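Local coordinates for endoglucanase (Uncultured bacterium, PDB 3X17), which probably hydrolyses internal beta-1,4-glucosidic bonds of cellulose, as a glycoside hydrolase family 9 endoglucanase carrying an N-terminal Ig-like domain, at residues A[30-35]-A[462-467]; A[236-241]-A[308-313]; A[387-392]-A[450-455]; A[518-523]-A[536-541]; A[362-367]-A[396-401]. All blocks are in the same frame, centred on the assembly; numbering follows the deposited sequence.

Contact 1 (A[30-35]-A[462-467]); sequences PKQAVL and ALAQLD
The backbones of Gln32 and Asp467 stay well apart, their CA atoms 8.4 Å from each other, where strand 32-37 of the N-terminal Ig-like domain faces helix 456-469 of the (alpha/alpha)6 barrel. Side chains and water therefore carry the contact between the two domains here. Gln32 reaches over with an extended chain beyond CG and gives its NE2 to Asp467 OD2 at 2.7 Å, in a nearly straight bond (168°). The carboxylate is met on its anti side, and the amide and carboxylate planes stand 74° apart. Each group has a further hold: Arg85 donates to Gln32 OE1, and Asn21 to Asp467 OD1, which fixes the turn of both flat groups. At one end Leu463 CD2 lies 4.2 Å from Pro30 CD, an apolar patch beside the polar pair. A water ties the backbone beside Gln32 to the Asp467 carboxylate: it donates to Pro30 O and to Asp467 OD2, the latter at 2.7 Å, and accepts from Gln32 N.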
# COMPACT_ATOMS: atom_id res chain seq x y z
N PRO A 30 -0.62 20.80 8.44
CA PRO A 30 -1.85 21.41 7.92
C PRO A 30 -3.06 20.55 8.25
O PRO A 30 -2.93 19.35 8.41
CB PRO A 30 -1.62 21.47 6.41
CG PRO A 30 -0.11 21.27 6.23
CD PRO A 30 0.33 20.42 7.37
N LYS A 31 -4.21 21.18 8.46
CA LYS A 31 -5.39 20.46 8.94
C LYS A 31 -6.63 20.89 8.17
O LYS A 31 -7.15 21.99 8.39
CB LYS A 31 -5.58 20.66 10.45
CG LYS A 31 -4.31 20.48 11.30
CD LYS A 31 -4.60 20.73 12.80
CE LYS A 31 -3.34 20.55 13.68
NZ LYS A 31 -2.14 21.36 13.24
N GLN A 32 -7.03 20.09 7.19
CA GLN A 32 -8.14 20.47 6.30
C GLN A 32 -9.50 19.99 6.83
O GLN A 32 -9.58 18.96 7.50
CB GLN A 32 -7.91 19.92 4.89
CG GLN A 32 -7.76 18.38 4.82
CD GLN A 32 -7.52 17.89 3.39
OE1 GLN A 32 -8.20 18.33 2.45
NE2 GLN A 32 -6.57 16.96 3.22
N ALA A 33 -10.55 20.75 6.54
CA ALA A 33 -11.91 20.24 6.60
C ALA A 33 -12.66 20.70 5.35
O ALA A 33 -12.40 21.78 4.81
CB ALA A 33 -12.64 20.72 7.87
N VAL A 34 -13.47 19.81 4.81
CA VAL A 34 -14.01 20.05 3.49
C VAL A 34 -15.50 19.97 3.65
O VAL A 34 -16.02 19.00 4.22
CB VAL A 34 -13.50 19.03 2.46
CG1 VAL A 34 -14.26 19.14 1.15
CG2 VAL A 34 -12.01 19.21 2.23
N LEU A 35 -16.17 21.05 3.26
CA LEU A 35 -17.62 21.12 3.22
C LEU A 35 -18.08 20.76 1.82
O LEU A 35 -17.79 21.46 0.86
CB LEU A 35 -18.09 22.54 3.56
CG LEU A 35 -19.61 22.74 3.45
CD1 LEU A 35 -20.33 21.98 4.56
CD2 LEU A 35 -19.98 24.24 3.50
N ALA A 462 1.16 14.71 -0.02
CA ALA A 462 1.26 13.35 0.47
C ALA A 462 0.33 13.15 1.67
O ALA A 462 -0.40 12.16 1.75
CB ALA A 462 2.71 13.02 0.86
N LEU A 463 0.35 14.09 2.61
CA LEU A 463 -0.53 13.98 3.77
C LEU A 463 -1.98 13.86 3.32
O LEU A 463 -2.78 13.12 3.91
CB LEU A 463 -0.41 15.20 4.69
CG LEU A 463 -1.36 15.25 5.90
CD1 LEU A 463 -1.15 13.98 6.78
CD2 LEU A 463 -1.03 16.50 6.73
N ALA A 464 -2.31 14.59 2.27
CA ALA A 464 -3.67 14.62 1.74
C ALA A 464 -4.13 13.22 1.29
O ALA A 464 -5.35 12.98 1.13
CB ALA A 464 -3.75 15.61 0.59
N GLN A 465 -3.18 12.32 1.04
CA GLN A 465 -3.56 10.95 0.64
C GLN A 465 -3.96 10.10 1.85
O GLN A 465 -4.91 9.31 1.78
CB GLN A 465 -2.42 10.26 -0.11
CG GLN A 465 -1.97 11.03 -1.31
CD GLN A 465 -3.14 11.65 -2.05
OE1 GLN A 465 -4.14 10.95 -2.34
NE2 GLN A 465 -3.05 12.97 -2.34
N LEU A 466 -3.28 10.32 2.97
CA LEU A 466 -3.78 9.82 4.25
C LEU A 466 -5.14 10.41 4.63
O LEU A 466 -6.04 9.66 5.00
CB LEU A 466 -2.75 10.02 5.36
CG LEU A 466 -1.43 9.27 5.23
CD1 LEU A 466 -0.42 9.85 6.21
CD2 LEU A 466 -1.64 7.80 5.59
N ASP A 467 -5.30 11.73 4.56
CA ASP A 467 -6.61 12.32 4.88
C ASP A 467 -7.71 11.69 4.03
O ASP A 467 -8.83 11.50 4.50
CB ASP A 467 -6.65 13.86 4.69
CG ASP A 467 -5.68 14.61 5.63
OD1 ASP A 467 -5.37 14.14 6.76
OD2 ASP A 467 -5.28 15.74 5.25
O HOH W 1 -4.70 17.95 6.61
O HOH W 2 -7.32 14.88 1.13

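Contact 2 (A[236-241]-A[308-313]); sequences MQRPDG and WRFLAA
Asp240 OD2 forms a salt bridge with Arg238 NH1 at 2.9 Å and lies obliquely against the Phe310 ring, 3.4 Å from CE1. The pair belongs to a type I beta turn, Arg238 to Gly241, in the loop between helix 221-235 and strand 243-249, and the turn rests against the last turn of helix 294-312 in the (alpha/alpha)6 barrel domain. Arg238 uses the syn lone pair of OD2, with the oxygen close to its guanidinium plane; that plane stands 83° from the Phe310 ring, and the carboxylate plane stands 60° from the same ring. Phe310 points its ring at the turn because CG lies anti to its backbone N (chi1 -175°). Gln237, just ahead of the turn, spans it with NE2 to Gly241 O at 3.0 Å, and also donates to Ala303 O of the helix. A second tie from that helix, Gln306 NE2, reaches Asp240 O, the same carbonyl oxygen that lies 3.5 Å from Phe310 CB.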
# COMPACT_ATOMS: atom_id res chain seq x y z
N MET A 236 9.96 -20.41 -2.19
CA MET A 236 9.45 -20.32 -3.56
C MET A 236 10.57 -20.27 -4.61
O MET A 236 10.32 -20.05 -5.81
CB MET A 236 8.54 -19.10 -3.72
CG MET A 236 7.19 -19.21 -3.01
SD MET A 236 6.16 -20.59 -3.64
CE MET A 236 5.30 -19.79 -5.03
N GLN A 237 11.80 -20.45 -4.16
CA GLN A 237 12.93 -20.40 -5.05
C GLN A 237 13.48 -21.79 -5.37
O GLN A 237 13.80 -22.59 -4.50
CB GLN A 237 14.05 -19.47 -4.55
CG GLN A 237 15.08 -19.12 -5.65
CD GLN A 237 16.28 -18.30 -5.14
OE1 GLN A 237 16.67 -18.41 -3.97
NE2 GLN A 237 16.88 -17.49 -6.03
N ARG A 238 13.75 -21.98 -6.65
CA ARG A 238 14.20 -23.24 -7.18
C ARG A 238 15.73 -23.17 -7.19
O ARG A 238 16.28 -22.06 -7.27
CB ARG A 238 13.64 -23.29 -8.60
CG ARG A 238 13.63 -24.58 -9.27
CD ARG A 238 13.89 -24.30 -10.73
NE ARG A 238 12.67 -24.24 -11.46
CZ ARG A 238 12.58 -23.95 -12.76
NH1 ARG A 238 13.63 -23.47 -13.43
NH2 ARG A 238 11.42 -24.10 -13.35
N PRO A 239 16.43 -24.32 -7.09
CA PRO A 239 17.86 -24.20 -6.85
C PRO A 239 18.63 -23.49 -7.95
O PRO A 239 19.75 -23.02 -7.72
CB PRO A 239 18.31 -25.67 -6.74
CG PRO A 239 17.11 -26.38 -6.23
CD PRO A 239 15.96 -25.71 -6.94
N ASP A 240 18.06 -23.39 -9.15
CA ASP A 240 18.76 -22.65 -10.18
C ASP A 240 18.57 -21.13 -9.99
O ASP A 240 19.22 -20.33 -10.66
CB ASP A 240 18.40 -23.14 -11.60
CG ASP A 240 16.92 -22.95 -11.94
OD1 ASP A 240 16.13 -22.62 -11.04
OD2 ASP A 240 16.55 -23.23 -13.10
N GLY A 241 17.71 -20.74 -9.03
CA GLY A 241 17.51 -19.31 -8.72
C GLY A 241 16.21 -18.77 -9.23
O GLY A 241 15.76 -17.71 -8.78
N TRP A 308 19.74 -13.73 -9.86
CA TRP A 308 20.32 -12.98 -10.95
C TRP A 308 21.10 -13.88 -11.92
O TRP A 308 21.14 -13.60 -13.11
CB TRP A 308 21.23 -11.85 -10.46
CG TRP A 308 21.70 -11.00 -11.61
CD1 TRP A 308 22.87 -11.12 -12.30
CD2 TRP A 308 20.95 -9.98 -12.27
NE1 TRP A 308 22.92 -10.20 -13.31
CE2 TRP A 308 21.74 -9.50 -13.33
CE3 TRP A 308 19.70 -9.38 -12.02
CZ2 TRP A 308 21.33 -8.44 -14.15
CZ3 TRP A 308 19.28 -8.34 -12.85
CH2 TRP A 308 20.09 -7.90 -13.92
N ARG A 309 21.73 -14.94 -11.42
CA ARG A 309 22.43 -15.88 -12.32
C ARG A 309 21.43 -16.52 -13.28
O ARG A 309 21.64 -16.55 -14.50
CB ARG A 309 23.13 -16.97 -11.52
CG ARG A 309 24.59 -16.70 -11.26
CD ARG A 309 25.13 -17.60 -10.15
NE ARG A 309 25.68 -16.74 -9.10
CZ ARG A 309 25.50 -16.90 -7.80
NH1 ARG A 309 24.88 -17.98 -7.33
NH2 ARG A 309 26.02 -16.02 -6.96
N PHE A 310 20.30 -16.94 -12.73
CA PHE A 310 19.21 -17.40 -13.58
C PHE A 310 18.77 -16.37 -14.62
O PHE A 310 18.63 -16.71 -15.78
CB PHE A 310 18.00 -17.86 -12.76
CG PHE A 310 16.91 -18.45 -13.59
CD1 PHE A 310 16.95 -19.81 -13.95
CD2 PHE A 310 15.89 -17.66 -14.09
CE1 PHE A 310 15.98 -20.35 -14.78
CE2 PHE A 310 14.89 -18.20 -14.89
CZ PHE A 310 14.95 -19.55 -15.25
N LEU A 311 18.48 -15.14 -14.18
CA LEU A 311 18.06 -14.09 -15.13
C LEU A 311 19.08 -13.79 -16.24
O LEU A 311 18.70 -13.47 -17.35
CB LEU A 311 17.70 -12.79 -14.41
CG LEU A 311 16.50 -12.86 -13.48
CD1 LEU A 311 16.61 -11.73 -12.46
CD2 LEU A 311 15.21 -12.76 -14.32
N ALA A 312 20.36 -13.81 -15.92
CA ALA A 312 21.37 -13.45 -16.91
C ALA A 312 21.53 -14.55 -17.98
O ALA A 312 22.00 -14.27 -19.09
CB ALA A 312 22.71 -13.13 -16.24
N ALA A 313 20.95 -15.73 -17.72
CA ALA A 313 21.04 -16.87 -18.63
C ALA A 313 19.71 -17.11 -19.31
O ALA A 313 19.52 -18.12 -19.98
CB ALA A 313 21.46 -18.15 -17.87

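Contact 3 (A[387-392]-A[450-455]); sequences YVTLGQ and HHLEPR
Leu452 pushes one methyl, CD2, against two neighbours at once: Val388 CG1 at 3.8 Å and Thr389 CG2 at 3.9 Å. It crosses each of those side chains at about a right angle, so the leucine meets both at their methyl ends and lies alongside neither. On Val388 the touching branch is the one anti to the backbone N (chi1 171°). On Thr389 the methyl faces across while OG1 sits between the backbone N and the carbonyl carbon, turned back to bond Phe385 O one turn earlier in its own helix; the polar end is thus satisfied inside the helix and the apolar end makes the contact. His451 adds a looser touch, its ND1 4.4 Å from Thr389 CG2, with the methyl oblique to the ring, and the same imidazole meets the ring of Phe385 with planes at about 70°. Here the C-terminal ends of helix 381-390 and helix 435-452 of the (alpha/alpha)6 barrel domain come together at the surface of the enzyme, the CA atoms of Thr389 and Leu452, the nearest between the two segments, 8.3 Å apart. Helix 396-418 borders both sides, touching Val388 through Leu402 and Val403 and Glu453 through Leu407. Past the end of helix 435-452 the chain folds back, and Arg455 N, at the N-cap position of helix 456-469, donates to His450 ND1 at 3.0 Å, tilted 20° from the imidazole plane.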
# COMPACT_ATOMS: atom_id res chain seq x y z
N TYR A 387 19.22 3.82 -6.41
CA TYR A 387 20.38 4.24 -7.18
C TYR A 387 20.87 5.68 -6.85
O TYR A 387 22.02 5.87 -6.46
CB TYR A 387 20.09 4.14 -8.67
CG TYR A 387 21.32 4.37 -9.54
CD1 TYR A 387 21.93 5.63 -9.60
CD2 TYR A 387 21.83 3.36 -10.34
CE1 TYR A 387 23.03 5.86 -10.42
CE2 TYR A 387 22.92 3.57 -11.18
CZ TYR A 387 23.54 4.82 -11.19
OH TYR A 387 24.65 5.02 -12.01
N VAL A 388 19.98 6.67 -7.00
CA VAL A 388 20.25 8.05 -6.64
C VAL A 388 20.71 8.21 -5.18
O VAL A 388 21.75 8.83 -4.93
CB VAL A 388 19.03 9.00 -6.99
CG1 VAL A 388 19.24 10.39 -6.41
CG2 VAL A 388 18.83 9.11 -8.53
N THR A 389 20.00 7.62 -4.22
CA THR A 389 20.29 7.89 -2.80
C THR A 389 21.30 6.97 -2.14
O THR A 389 21.78 7.27 -1.06
CB THR A 389 19.05 7.93 -1.94
OG1 THR A 389 18.40 6.64 -1.97
CG2 THR A 389 18.11 9.04 -2.46
N LEU A 390 21.52 5.79 -2.72
CA LEU A 390 22.29 4.76 -2.02
C LEU A 390 23.45 4.22 -2.85
O LEU A 390 24.39 3.68 -2.30
CB LEU A 390 21.40 3.60 -1.57
CG LEU A 390 20.81 3.56 -0.16
CD1 LEU A 390 20.82 4.89 0.56
CD2 LEU A 390 19.41 2.92 -0.15
N GLY A 391 23.39 4.43 -4.17
CA GLY A 391 24.42 3.93 -5.08
C GLY A 391 25.74 4.65 -4.88
O GLY A 391 25.79 5.88 -4.87
N GLN A 392 26.82 3.89 -4.70
CA GLN A 392 28.15 4.48 -4.60
C GLN A 392 28.88 4.39 -5.92
O GLN A 392 28.82 3.36 -6.61
CB GLN A 392 28.96 3.77 -3.53
CG GLN A 392 28.13 3.41 -2.32
CD GLN A 392 28.89 3.57 -1.03
OE1 GLN A 392 28.35 4.04 -0.03
NE2 GLN A 392 30.16 3.18 -1.04
N HIS A 450 10.35 15.11 -2.46
CA HIS A 450 10.57 15.83 -1.22
C HIS A 450 11.89 15.46 -0.55
O HIS A 450 12.54 16.31 0.08
CB HIS A 450 9.41 15.60 -0.25
CG HIS A 450 9.58 16.31 1.06
ND1 HIS A 450 9.56 17.68 1.17
CD2 HIS A 450 9.79 15.84 2.32
CE1 HIS A 450 9.67 18.03 2.44
NE2 HIS A 450 9.86 16.93 3.15
N HIS A 451 12.26 14.20 -0.64
CA HIS A 451 13.47 13.74 0.02
C HIS A 451 14.73 14.26 -0.71
O HIS A 451 15.76 14.53 -0.07
CB HIS A 451 13.48 12.22 0.12
CG HIS A 451 14.62 11.69 0.93
ND1 HIS A 451 15.87 11.47 0.39
CD2 HIS A 451 14.73 11.42 2.25
CE1 HIS A 451 16.70 11.06 1.34
NE2 HIS A 451 16.03 11.04 2.48
N LEU A 452 14.64 14.40 -2.03
CA LEU A 452 15.78 14.90 -2.83
C LEU A 452 15.91 16.43 -2.72
O LEU A 452 17.01 16.98 -2.79
CB LEU A 452 15.61 14.53 -4.30
CG LEU A 452 15.66 13.05 -4.71
CD1 LEU A 452 15.67 13.04 -6.19
CD2 LEU A 452 16.90 12.35 -4.15
N GLU A 453 14.78 17.07 -2.49
CA GLU A 453 14.58 18.49 -2.70
C GLU A 453 13.38 18.88 -1.83
O GLU A 453 12.22 18.74 -2.26
CB GLU A 453 14.24 18.73 -4.18
CG GLU A 453 14.61 20.08 -4.75
CD GLU A 453 14.27 20.17 -6.25
OE1 GLU A 453 13.08 20.37 -6.60
OE2 GLU A 453 15.20 19.98 -7.07
N PRO A 454 13.64 19.29 -0.58
CA PRO A 454 12.51 19.49 0.35
C PRO A 454 11.55 20.53 -0.19
O PRO A 454 11.97 21.47 -0.86
CB PRO A 454 13.20 19.97 1.64
CG PRO A 454 14.56 19.25 1.61
CD PRO A 454 14.94 19.27 0.12
N ARG A 455 10.27 20.29 -0.01
CA ARG A 455 9.26 21.05 -0.67
C ARG A 455 7.95 20.86 0.02
O ARG A 455 7.28 19.89 -0.16
CB ARG A 455 9.18 20.57 -2.09
CG ARG A 455 8.16 21.24 -2.90
CD ARG A 455 8.30 20.81 -4.28
NE ARG A 455 8.92 21.82 -5.09
CZ ARG A 455 8.27 22.87 -5.54
NH1 ARG A 455 7.00 22.99 -5.23
NH2 ARG A 455 8.86 23.78 -6.27

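Contact 4 (A[518-523]-A[536-541]); sequences KAIRPH and YETNEP
Ile520 and Thr538 have the nearest CA atoms, 8.5 Å apart, of two irregular segments in the long connection from helix 494-499 to helix 543-558. This loop belongs to the glycoside hydrolase family 9 domain, an (alpha/alpha)6 barrel, and segment 536-541 lies in a sequence signature of family 9. The contact joins two parts of the loop through side chains with no hydrogen bond directly between the segments. Ile520 and Glu537 approach from opposite directions. The isoleucine sets CG1 between its backbone N and carbonyl carbon (chi1 53°), which sends that branch toward the glutamate: CG1 and CD1 each lie 3.8 Å from Glu537 OE1. Its other branch, CG2, comes within 4.3 Å of Thr538 OG1, so the two arms of Ile520 meet consecutive residues. Glu537 is bent at chi2 (-78°), and its carboxylate is held by loop residues close in sequence to the two segments. Ser535 OG bonds OE2, and with OE1 also held the rotation of the carboxylate is probably restricted. Pro515 packs on Ile520 as well. The oxygen that lies against the isoleucine, Glu537 OE1, is itself gripped by Gln516 N and Thr517 OG1.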
# COMPACT_ATOMS: atom_id res chain seq x y z
N LYS A 518 -22.00 -6.87 -8.73
CA LYS A 518 -23.36 -6.40 -8.88
C LYS A 518 -23.55 -5.03 -8.23
O LYS A 518 -24.33 -4.20 -8.72
CB LYS A 518 -24.34 -7.42 -8.28
CG LYS A 518 -25.80 -7.18 -8.69
CD LYS A 518 -26.58 -8.50 -8.87
CE LYS A 518 -28.01 -8.41 -8.29
NZ LYS A 518 -28.04 -8.26 -6.80
N ALA A 519 -22.81 -4.77 -7.15
CA ALA A 519 -23.22 -3.77 -6.18
C ALA A 519 -22.69 -2.35 -6.43
O ALA A 519 -22.98 -1.44 -5.67
CB ALA A 519 -22.89 -4.22 -4.76
N ILE A 520 -21.94 -2.17 -7.51
CA ILE A 520 -21.57 -0.84 -7.96
C ILE A 520 -21.73 -0.71 -9.46
O ILE A 520 -21.37 -1.63 -10.22
CB ILE A 520 -20.10 -0.51 -7.64
CG1 ILE A 520 -19.18 -1.60 -8.18
CG2 ILE A 520 -19.88 -0.32 -6.15
CD1 ILE A 520 -18.38 -1.17 -9.39
N ARG A 521 -22.15 0.46 -9.91
CA ARG A 521 -22.16 0.73 -11.33
C ARG A 521 -20.95 1.50 -11.89
O ARG A 521 -20.13 2.00 -11.12
CB ARG A 521 -23.50 1.32 -11.77
CG ARG A 521 -23.88 2.61 -11.14
CD ARG A 521 -25.01 3.17 -12.00
NE ARG A 521 -25.55 4.38 -11.43
CZ ARG A 521 -25.97 5.42 -12.14
NH1 ARG A 521 -25.87 5.42 -13.45
NH2 ARG A 521 -26.49 6.47 -11.51
N PRO A 522 -20.79 1.50 -13.22
CA PRO A 522 -19.57 2.02 -13.86
C PRO A 522 -19.48 3.54 -13.87
O PRO A 522 -20.51 4.23 -13.82
CB PRO A 522 -19.66 1.49 -15.30
CG PRO A 522 -21.17 1.35 -15.54
CD PRO A 522 -21.71 0.88 -14.20
N HIS A 523 -18.25 4.05 -13.90
CA HIS A 523 -18.01 5.47 -14.17
C HIS A 523 -18.55 6.38 -13.07
O HIS A 523 -18.95 7.52 -13.34
CB HIS A 523 -18.59 5.86 -15.55
CG HIS A 523 -18.09 4.98 -16.65
ND1 HIS A 523 -18.94 4.25 -17.46
CD2 HIS A 523 -16.83 4.58 -16.97
CE1 HIS A 523 -18.22 3.49 -18.27
NE2 HIS A 523 -16.94 3.68 -18.00
N TYR A 536 -15.50 -7.43 -4.39
CA TYR A 536 -14.09 -7.66 -4.28
C TYR A 536 -13.28 -6.65 -5.11
O TYR A 536 -12.07 -6.50 -4.91
CB TYR A 536 -13.76 -9.11 -4.65
CG TYR A 536 -14.12 -9.49 -6.08
CD1 TYR A 536 -13.32 -9.10 -7.14
CD2 TYR A 536 -15.25 -10.28 -6.36
CE1 TYR A 536 -13.66 -9.43 -8.48
CE2 TYR A 536 -15.58 -10.62 -7.69
CZ TYR A 536 -14.77 -10.18 -8.74
OH TYR A 536 -15.04 -10.53 -10.05
N GLU A 537 -13.91 -5.93 -6.00
CA GLU A 537 -13.18 -4.97 -6.79
C GLU A 537 -13.15 -3.57 -6.19
O GLU A 537 -12.58 -2.67 -6.71
CB GLU A 537 -13.67 -4.98 -8.24
CG GLU A 537 -14.85 -4.16 -8.55
CD GLU A 537 -16.11 -4.79 -8.13
OE1 GLU A 537 -17.12 -4.70 -8.82
OE2 GLU A 537 -16.10 -5.36 -7.07
N THR A 538 -13.74 -3.43 -5.04
CA THR A 538 -13.98 -2.14 -4.42
C THR A 538 -13.65 -2.23 -2.93
O THR A 538 -13.22 -1.25 -2.31
CB THR A 538 -15.46 -1.81 -4.64
OG1 THR A 538 -15.61 -0.95 -5.78
CG2 THR A 538 -16.12 -1.31 -3.46
N ASN A 539 -13.91 -3.39 -2.34
CA ASN A 539 -13.96 -3.49 -0.88
C ASN A 539 -13.14 -4.65 -0.36
O ASN A 539 -13.43 -5.24 0.69
CB ASN A 539 -15.41 -3.61 -0.39
CG ASN A 539 -15.57 -3.16 1.05
OD1 ASN A 539 -14.98 -2.16 1.49
ND2 ASN A 539 -16.38 -3.89 1.80
N GLU A 540 -12.12 -5.00 -1.13
CA GLU A 540 -11.19 -6.04 -0.72
C GLU A 540 -9.82 -5.42 -0.39
O GLU A 540 -9.27 -4.65 -1.20
CB GLU A 540 -11.02 -7.09 -1.83
CG GLU A 540 -10.20 -8.31 -1.35
CD GLU A 540 -9.82 -9.29 -2.45
OE1 GLU A 540 -9.86 -8.92 -3.64
OE2 GLU A 540 -9.46 -10.45 -2.10
N PRO A 541 -9.25 -5.80 0.75
CA PRO A 541 -7.89 -5.40 1.10
C PRO A 541 -6.87 -6.23 0.34
O PRO A 541 -7.24 -7.24 -0.25
CB PRO A 541 -7.81 -5.69 2.60
CG PRO A 541 -8.75 -6.82 2.80
CD PRO A 541 -9.86 -6.65 1.79

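Contact 5 (A[362-367]-A[396-401]); sequences RMARTG and PAIRAR
Ala364 O takes the guanidinium of Arg401 edge-on: NH2 bonds it at 3.0 Å, at an N-H...O angle of 158°, in the carbonyl plane and on a lone pair, and NH1 adds a weak bond at 3.3 Å. The oxygen lies in the guanidinium plane, caught between the two nitrogens. Next to it the methyl of the same alanine packs 4.0 Å from Ile398 CG1 and 3.8 Å from Arg401 NH1, so one small residue receives both polar and apolar contact. Arg401 reaches the carbonyl by a bend at chi3 (67°), and its side chain also rests on Leu368. Further out, Asp395 OD1 accepts from Ile398 N at the start of helix 396-418. On the other side Gly367, with positive phi, turns the chain out of the helical course, with Met363 O accepting from both Thr366 N and Gly367 N. Both helix ends rest on neighbouring helices: Met363 packs on Ala337 and Phe341 of helix 337-351, and Ile398 on Tyr387 of helix 381-390.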
# COMPACT_ATOMS: atom_id res chain seq x y z
N ARG A 362 23.71 -0.57 -19.84
CA ARG A 362 23.16 -1.13 -21.08
C ARG A 362 21.71 -0.68 -21.30
O ARG A 362 21.35 -0.18 -22.39
CB ARG A 362 23.26 -2.65 -21.06
CG ARG A 362 22.88 -3.35 -22.37
CD ARG A 362 22.93 -4.91 -22.25
NE ARG A 362 23.72 -5.36 -21.10
CZ ARG A 362 23.41 -6.40 -20.32
NH1 ARG A 362 22.33 -7.14 -20.57
NH2 ARG A 362 24.19 -6.72 -19.28
N MET A 363 20.89 -0.83 -20.26
CA MET A 363 19.51 -0.35 -20.34
C MET A 363 19.44 1.14 -20.56
O MET A 363 18.55 1.61 -21.25
CB MET A 363 18.67 -0.71 -19.11
CG MET A 363 17.20 -0.92 -19.47
SD MET A 363 16.08 -1.16 -18.06
CE MET A 363 16.08 -2.95 -17.93
N ALA A 364 20.32 1.88 -19.90
CA ALA A 364 20.31 3.35 -20.01
C ALA A 364 20.53 3.81 -21.47
O ALA A 364 19.94 4.80 -21.92
CB ALA A 364 21.34 3.98 -19.09
N ARG A 365 21.27 3.00 -22.24
CA ARG A 365 21.43 3.24 -23.68
C ARG A 365 20.16 3.09 -24.52
O ARG A 365 19.97 3.81 -25.50
CB ARG A 365 22.57 2.39 -24.25
CG ARG A 365 23.86 3.16 -24.52
CD ARG A 365 25.00 2.22 -24.86
NE ARG A 365 25.92 2.01 -23.73
CZ ARG A 365 26.22 0.82 -23.20
NH1 ARG A 365 25.69 -0.29 -23.71
NH2 ARG A 365 27.05 0.74 -22.17
N THR A 366 19.29 2.15 -24.18
CA THR A 366 18.13 1.87 -25.03
C THR A 366 16.82 2.42 -24.47
O THR A 366 15.85 2.65 -25.22
CB THR A 366 17.99 0.37 -25.35
OG1 THR A 366 18.25 -0.41 -24.18
CG2 THR A 366 18.97 -0.03 -26.46
N GLY A 367 16.81 2.70 -23.17
CA GLY A 367 15.63 3.30 -22.54
C GLY A 367 15.43 2.72 -21.15
O GLY A 367 15.43 1.51 -20.97
N PRO A 396 27.56 9.41 -13.45
CA PRO A 396 26.93 10.68 -13.07
C PRO A 396 25.87 11.12 -14.06
O PRO A 396 24.89 11.75 -13.67
CB PRO A 396 28.09 11.66 -12.98
CG PRO A 396 29.24 11.03 -13.70
CD PRO A 396 29.03 9.52 -13.57
N ALA A 397 26.01 10.72 -15.32
CA ALA A 397 24.97 11.04 -16.32
C ALA A 397 23.69 10.21 -16.10
O ALA A 397 22.57 10.68 -16.35
CB ALA A 397 25.50 10.87 -17.76
N ILE A 398 23.84 8.97 -15.63
CA ILE A 398 22.65 8.14 -15.30
C ILE A 398 21.96 8.71 -14.06
O ILE A 398 20.75 9.01 -14.08
CB ILE A 398 23.01 6.65 -15.07
CG1 ILE A 398 23.48 6.02 -16.39
CG2 ILE A 398 21.79 5.88 -14.52
CD1 ILE A 398 24.17 4.64 -16.23
N ARG A 399 22.78 9.03 -13.06
CA ARG A 399 22.26 9.55 -11.83
C ARG A 399 21.44 10.79 -12.11
O ARG A 399 20.31 10.91 -11.62
CB ARG A 399 23.36 9.82 -10.82
CG ARG A 399 22.88 10.65 -9.65
CD ARG A 399 23.50 10.25 -8.31
NE ARG A 399 24.81 9.59 -8.43
CZ ARG A 399 25.17 8.52 -7.71
NH1 ARG A 399 24.30 7.93 -6.88
NH2 ARG A 399 26.39 7.99 -7.85
N ALA A 400 21.94 11.66 -12.99
CA ALA A 400 21.23 12.91 -13.31
C ALA A 400 19.94 12.63 -14.05
O ALA A 400 18.96 13.33 -13.86
CB ALA A 400 22.11 13.88 -14.13
N ARG A 401 19.92 11.61 -14.90
CA ARG A 401 18.67 11.21 -15.54
C ARG A 401 17.64 10.68 -14.54
O ARG A 401 16.47 11.08 -14.55
CB ARG A 401 18.92 10.20 -16.68
CG ARG A 401 19.47 10.88 -17.92
CD ARG A 401 20.13 9.89 -18.83
NE ARG A 401 19.15 8.96 -19.40
CZ ARG A 401 19.47 7.87 -20.07
NH1 ARG A 401 20.75 7.58 -20.29
NH2 ARG A 401 18.51 7.06 -20.52

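From the N terminus, contact 1 opens first, in the Ig-like domain, and closes on helix 456-469, the near ends of its segments 427 residues apart, tying that domain to the barrel. Contacts 2, 5 and 3 fall within this span. Of these, contact 2 comes first and closes before the others open, joining the turn after helix 221-235 to helix 294-312. Contact 5 opens at 362-367, contact 3 opens at 387-392 before contact 5 closes at 396-401, and contact 3 closes at 450-455; the two cross and touch where Arg399 NH1 probably bonds Gly391 O. Contact 4 follows contact 1 and closes a short loop ahead of helix 543-558, with its centre about 37 Å from that of contact 3.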